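Local coordinates for 2-C-methyl-D-erythritol 4-phosphate cytidylyltransferase (Anaerococcus prevotii, PDB 4KT7), which probably catalyses the transfer of a cytidylyl group from CTP to 2-C-methyl-D-erythritol 4-phosphate, a step of non-mevalonate isoprenoid biosynthesis, at residues L107-V112 / I165-A170; R113-E118 / S214-T219. All coordinates share one frame; numbering follows the deposited sequence.

Contact 1 (L107-V112 / I165-A170); sequences LTHDGV and IQTPQA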
loop_
_atom_site.group_PDB
_atom_site.type_symbol
_atom_site.label_atom_id
_atom_site.label_comp_id
_atom_site.label_asym_id
_atom_site.label_seq_id
_atom_site.Cartn_x
_atom_site.Cartn_y
_atom_site.Cartn_z
ATOM N N LEU A 107 -16.069 -13.453 13.398
ATOM C CA LEU A 107 -15.448 -12.344 12.686
ATOM C C LEU A 107 -14.239 -11.875 13.503
ATOM O O LEU A 107 -14.297 -11.790 14.732
ATOM C CB LEU A 107 -16.482 -11.213 12.517
ATOM C CG LEU A 107 -16.059 -9.851 11.951
ATOM C CD1 LEU A 107 -17.212 -9.256 11.135
ATOM C CD2 LEU A 107 -15.660 -8.889 13.069
ATOM N N THR A 108 -13.131 -11.584 12.830
ATOM C CA THR A 108 -11.949 -11.089 13.525
ATOM C C THR A 108 -11.678 -9.683 13.022
ATOM O O THR A 108 -11.996 -9.377 11.877
ATOM C CB THR A 108 -10.727 -11.975 13.250
ATOM O OG1 THR A 108 -10.431 -11.958 11.838
ATOM C CG2 THR A 108 -11.031 -13.398 13.663
ATOM N N HIS A 109 -11.095 -8.827 13.857
ATOM C CA HIS A 109 -10.761 -7.472 13.408
ATOM C C HIS A 109 -9.659 -6.899 14.279
ATOM O O HIS A 109 -9.626 -7.173 15.491
ATOM C CB HIS A 109 -11.989 -6.563 13.466
ATOM C CG HIS A 109 -11.740 -5.162 12.981
ATOM N ND1 HIS A 109 -11.606 -4.851 11.636
ATOM C CD2 HIS A 109 -11.625 -3.996 13.651
ATOM C CE1 HIS A 109 -11.436 -3.544 11.513
ATOM N NE2 HIS A 109 -11.438 -2.999 12.712
ATOM N N ASP A 110 -8.770 -6.106 13.667
ATOM C CA ASP A 110 -7.657 -5.483 14.389
ATOM C C ASP A 110 -8.167 -4.335 15.237
ATOM O O ASP A 110 -8.796 -3.400 14.719
ATOM C CB ASP A 110 -6.605 -4.899 13.423
ATOM C CG ASP A 110 -5.945 -5.949 12.540
ATOM O OD1 ASP A 110 -5.887 -7.136 12.946
ATOM O OD2 ASP A 110 -5.468 -5.573 11.435
ATOM N N GLY A 111 -7.867 -4.368 16.529
ATOM C CA GLY A 111 -8.197 -3.251 17.388
ATOM C C GLY A 111 -7.646 -1.913 16.907
ATOM O O GLY A 111 -8.242 -0.862 17.183
ATOM N N VAL A 112 -6.522 -1.928 16.189
ATOM C CA VAL A 112 -5.943 -0.671 15.706
ATOM C C VAL A 112 -6.383 -0.260 14.295
ATOM O O VAL A 112 -5.669 0.497 13.626
ATOM C CB VAL A 112 -4.393 -0.658 15.795
ATOM C CG1 VAL A 112 -3.939 -0.745 17.255
ATOM C CG2 VAL A 112 -3.793 -1.789 14.973
ATOM N N ILE A 165 -4.874 -6.731 1.607
ATOM C CA ILE A 165 -5.881 -7.128 2.582
ATOM C C ILE A 165 -5.973 -6.179 3.757
ATOM O O ILE A 165 -5.025 -5.470 4.092
ATOM C CB ILE A 165 -5.656 -8.561 3.121
ATOM C CG1 ILE A 165 -4.432 -8.605 4.033
ATOM C CG2 ILE A 165 -5.517 -9.537 1.954
ATOM C CD1 ILE A 165 -4.203 -9.952 4.676
ATOM N N GLN A 166 -7.134 -6.164 4.398
ATOM C CA GLN A 166 -7.274 -5.442 5.643
ATOM C C GLN A 166 -8.067 -6.339 6.593
ATOM O O GLN A 166 -8.034 -7.565 6.470
ATOM C CB GLN A 166 -7.935 -4.065 5.407
ATOM C CG GLN A 166 -9.160 -4.048 4.448
ATOM C CD GLN A 166 -9.702 -2.642 4.197
ATOM O OE1 GLN A 166 -10.887 -2.358 4.441
ATOM N NE2 GLN A 166 -8.840 -1.753 3.699
ATOM N N THR A 167 -8.758 -5.754 7.558
ATOM C CA THR A 167 -9.702 -6.532 8.357
ATOM C C THR A 167 -10.949 -5.670 8.456
ATOM O O THR A 167 -10.854 -4.454 8.318
ATOM C CB THR A 167 -9.141 -6.894 9.747
ATOM O OG1 THR A 167 -9.224 -5.759 10.612
ATOM C CG2 THR A 167 -7.696 -7.389 9.657
ATOM N N PRO A 168 -12.120 -6.268 8.724
ATOM C CA PRO A 168 -12.389 -7.632 9.211
ATOM C C PRO A 168 -12.222 -8.768 8.204
ATOM O O PRO A 168 -12.101 -8.569 6.983
ATOM C CB PRO A 168 -13.856 -7.560 9.640
ATOM C CG PRO A 168 -14.446 -6.560 8.704
ATOM C CD PRO A 168 -13.366 -5.490 8.568
ATOM N N GLN A 169 -12.174 -9.970 8.767
ATOM C CA GLN A 169 -12.234 -11.219 8.040
ATOM C C GLN A 169 -13.259 -12.027 8.832
ATOM O O GLN A 169 -13.499 -11.714 9.990
ATOM C CB GLN A 169 -10.870 -11.917 8.098
ATOM C CG GLN A 169 -9.730 -11.156 7.443
ATOM C CD GLN A 169 -8.477 -12.014 7.308
ATOM O OE1 GLN A 169 -8.269 -12.960 8.071
ATOM N NE2 GLN A 169 -7.656 -11.703 6.321
ATOM N N ALA A 170 -13.868 -13.051 8.242
ATOM C CA ALA A 170 -14.786 -13.885 9.026
ATOM C C ALA A 170 -14.883 -15.301 8.459
ATOM O O ALA A 170 -14.635 -15.511 7.269
ATOM C CB ALA A 170 -16.181 -13.226 9.092
#
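In the central mixed sheet of this cytidylyltransferase, strand 105-110 lies antiparallel to strand 168-172, and L107 and T108 pair with A170 and Q169. The T108-Q169 pair is the hydrogen-bonded one: T108 N donates to Q169 O at 2.9 Å, and Q169 N returns a longer bond to T108 O at 3.2 Å. At the non-hydrogen-bonded pair the backbones come near enough for L107 CB to rest 4.0 Å from A170 CB. The branched end of L107 runs alongside the ring of P168, with CG 3.9 Å from P168 CB, and F121 of helix 118-127 touches both side chains. On the opposite sheet face the side chains of T108 and Q169 cross at a slant, T108 OG1 near Q169 CB.

Beyond the ladder the partner chain turns a corner at T167, whose peptide bond to P168 is cis. With chi1 at 78°, T167 OG1 sits between its own backbone N and carbonyl carbon and receives the backbone N-H of D110 at 3.1 Å in a nearly straight bond (173°). The same hydroxyl oxygen is 2.7 Å from H109 ND1, and the cis peptide meets the imidazole at its edge. T167 CG2 lies across the carboxylate of D110, 3.4 Å from D110 OD2.

One threonine hydroxyl thus takes over from the ladder where regular pairing stops, holding the corner against the strand end. The imidazole is tied through NE2 to the backbone oxygen of R113 and the D110 carboxylate to its guanidinium, which would limit their rotation.

Contact 2 (R113-E118 / S214-T219); sequences RPFASE and SNIKIT
R113 reaches across to N215 and K217, joining the loop that follows strand 105-110 to the one that precedes helix 221-231. Its CB lies 3.5 Å from the side-chain oxygen OD1 of N215, and CG passes 3.8 Å from the carbonyl oxygen of I216. With chi2 and chi3 both near 180°, the chain runs out extended across the second loop, CD passing N215 O. NE turns to another partner, the carboxylate of D110, in a salt bridge. At the tip, NH1 reaches N215 O at 2.8 Å, but the N-H is bent to 127° and the bond is weak; this carbonyl lies at the guanidinium edge. K217 CB covers one face of the group, 4.1 Å from R113 CZ, while the lysine amine leads away.

N215, the centre of an inverse gamma turn, carries much of the remaining contact. Its CG is anti to the backbone N (chi1 -172°), which brings the amide up to the methyl of A116, while ND2 turns to the corner of contact 1. A water accepts from F115 N, within the type I turn from R113 to A116, at 2.8 Å and donates to N215 OD1 at 2.6 Å and to I216 O, bridging the two loops. Apolar contacts flank this core: P114 CD meets I218 CG1 at 3.8 Å, and the edge of the F115 ring approaches I216 CG1, while P114 CG lies over one face of the F115 ring.

The guanidinium is probably oriented mainly by the salt bridge of NE to D110. The weak NH1 bond is the one direct hydrogen bond between the loops, and water joins F115 N to N215 OD1 and I216 O.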
loop_
_atom_site.group_PDB
_atom_site.type_symbol
_atom_site.label_atom_id
_atom_site.label_comp_id
_atom_site.label_asym_id
_atom_site.label_seq_id
_atom_site.Cartn_x
_atom_site.Cartn_y
_atom_site.Cartn_z
ATOM N N ARG A 113 -7.533 -0.766 13.843
ATOM C CA ARG A 113 -8.164 -0.289 12.608
ATOM C C ARG A 113 -9.490 0.368 12.970
ATOM O O ARG A 113 -10.557 -0.229 12.824
ATOM C CB ARG A 113 -8.379 -1.426 11.593
ATOM C CG ARG A 113 -7.094 -2.010 10.971
ATOM C CD ARG A 113 -7.399 -3.024 9.881
ATOM N NE ARG A 113 -6.189 -3.646 9.320
ATOM C CZ ARG A 113 -5.556 -3.214 8.230
ATOM N NH1 ARG A 113 -6.016 -2.158 7.571
ATOM N NH2 ARG A 113 -4.463 -3.837 7.800
ATOM N N PRO A 114 -9.428 1.606 13.472
ATOM C CA PRO A 114 -10.593 2.266 14.075
ATOM C C PRO A 114 -11.622 2.772 13.070
ATOM O O PRO A 114 -12.739 3.121 13.470
ATOM C CB PRO A 114 -9.963 3.465 14.802
ATOM C CG PRO A 114 -8.755 3.784 13.964
ATOM C CD PRO A 114 -8.217 2.442 13.544
ATOM N N PHE A 115 -11.262 2.826 11.789
ATOM C CA PHE A 115 -12.113 3.520 10.828
ATOM C C PHE A 115 -13.001 2.615 9.966
ATOM O O PHE A 115 -13.797 3.123 9.173
ATOM C CB PHE A 115 -11.279 4.462 9.950
ATOM C CG PHE A 115 -10.470 5.466 10.732
ATOM C CD1 PHE A 115 -11.036 6.168 11.786
ATOM C CD2 PHE A 115 -9.134 5.687 10.428
ATOM C CE1 PHE A 115 -10.287 7.096 12.510
ATOM C CE2 PHE A 115 -8.376 6.605 11.155
ATOM C CZ PHE A 115 -8.961 7.311 12.191
ATOM N N ALA A 116 -12.892 1.296 10.118
ATOM C CA ALA A 116 -13.798 0.388 9.396
ATOM C C ALA A 116 -15.242 0.767 9.724
ATOM O O ALA A 116 -15.604 0.890 10.888
ATOM C CB ALA A 116 -13.514 -1.085 9.754
ATOM N N SER A 117 -16.055 1.014 8.701
ATOM C CA SER A 117 -17.418 1.473 8.940
ATOM C C SER A 117 -18.236 0.293 9.399
ATOM O O SER A 117 -17.844 -0.857 9.206
ATOM C CB SER A 117 -18.040 2.017 7.653
ATOM O OG SER A 117 -18.144 0.958 6.699
ATOM N N GLU A 118 -19.374 0.581 10.011
ATOM C CA GLU A 118 -20.332 -0.455 10.382
ATOM C C GLU A 118 -20.791 -1.256 9.154
ATOM O O GLU A 118 -20.956 -2.476 9.217
ATOM C CB GLU A 118 -21.515 0.216 11.071
ATOM C CG GLU A 118 -22.533 -0.715 11.674
ATOM C CD GLU A 118 -23.688 0.056 12.283
ATOM O OE1 GLU A 118 -23.422 1.127 12.885
ATOM O OE2 GLU A 118 -24.851 -0.395 12.151
ATOM N N SER A 214 -9.806 4.112 3.504
ATOM C CA SER A 214 -9.671 4.811 4.778
ATOM C C SER A 214 -9.407 3.879 5.971
ATOM O O SER A 214 -9.004 4.342 7.032
ATOM C CB SER A 214 -10.927 5.645 5.051
ATOM O OG SER A 214 -12.093 4.834 4.945
ATOM N N ASN A 215 -9.638 2.580 5.800
ATOM C CA ASN A 215 -9.531 1.620 6.912
ATOM C C ASN A 215 -8.068 1.227 7.195
ATOM O O ASN A 215 -7.683 0.053 7.101
ATOM C CB ASN A 215 -10.381 0.389 6.602
ATOM C CG ASN A 215 -10.492 -0.576 7.771
ATOM O OD1 ASN A 215 -10.311 -0.196 8.942
ATOM N ND2 ASN A 215 -10.811 -1.842 7.456
ATOM N N ILE A 216 -7.257 2.211 7.567
ATOM C CA ILE A 216 -5.832 1.978 7.782
ATOM C C ILE A 216 -5.521 1.456 9.187
ATOM O O ILE A 216 -6.302 1.661 10.124
ATOM C CB ILE A 216 -5.057 3.270 7.557
ATOM C CG1 ILE A 216 -5.566 4.334 8.533
ATOM C CG2 ILE A 216 -5.262 3.747 6.125
ATOM C CD1 ILE A 216 -4.693 5.581 8.619
ATOM N N LYS A 217 -4.370 0.787 9.316
ATOM C CA LYS A 217 -3.842 0.312 10.595
ATOM C C LYS A 217 -3.075 1.447 11.290
ATOM O O LYS A 217 -2.297 2.162 10.642
ATOM C CB LYS A 217 -2.884 -0.847 10.324
ATOM C CG LYS A 217 -2.885 -1.958 11.348
ATOM C CD LYS A 217 -1.759 -2.943 11.057
ATOM C CE LYS A 217 -1.913 -4.249 11.837
ATOM N NZ LYS A 217 -1.779 -4.090 13.316
ATOM N N ILE A 218 -3.286 1.621 12.598
ATOM C CA ILE A 218 -2.589 2.674 13.342
ATOM C C ILE A 218 -1.541 2.085 14.279
ATOM O O ILE A 218 -1.883 1.585 15.352
ATOM C CB ILE A 218 -3.563 3.524 14.191
ATOM C CG1 ILE A 218 -4.758 3.993 13.354
ATOM C CG2 ILE A 218 -2.834 4.705 14.828
ATOM C CD1 ILE A 218 -4.383 4.772 12.133
ATOM N N THR A 219 -0.271 2.140 13.883
ATOM C CA THR A 219 0.808 1.620 14.727
ATOM C C THR A 219 1.963 2.612 14.931
ATOM O O THR A 219 2.451 2.789 16.051
ATOM C CB THR A 219 1.356 0.272 14.199
ATOM O OG1 THR A 219 1.754 0.416 12.832
ATOM C CG2 THR A 219 0.291 -0.832 14.308
HETATM O O HOH W 1 -9.158 1.747 10.265
HETATM O O HOH W 2 -13.077 3.024 6.733
#

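The four segments alternate along the chain, in the order 107-112, 113-118, 165-170 and 214-219, all within the IspD cytidylyltransferase domain. Contact 1 is at the heart of the chain, in the central sheet; contact 2 lies farther out and is partly buried, in the loops leading into helices 118-127 and 221-231, the two centres about 9 Å apart. The chain leaves strand 105-110 and passes through G111 and V112 directly into contact 2. Two probable hydrogen bonds stitch them further: N215 ND2 to T167 O, and I218 N to V112 O, each 2.8 Å. The sheet corner and the two loops therefore form one connected unit, linking the sheet to the C-terminal helix.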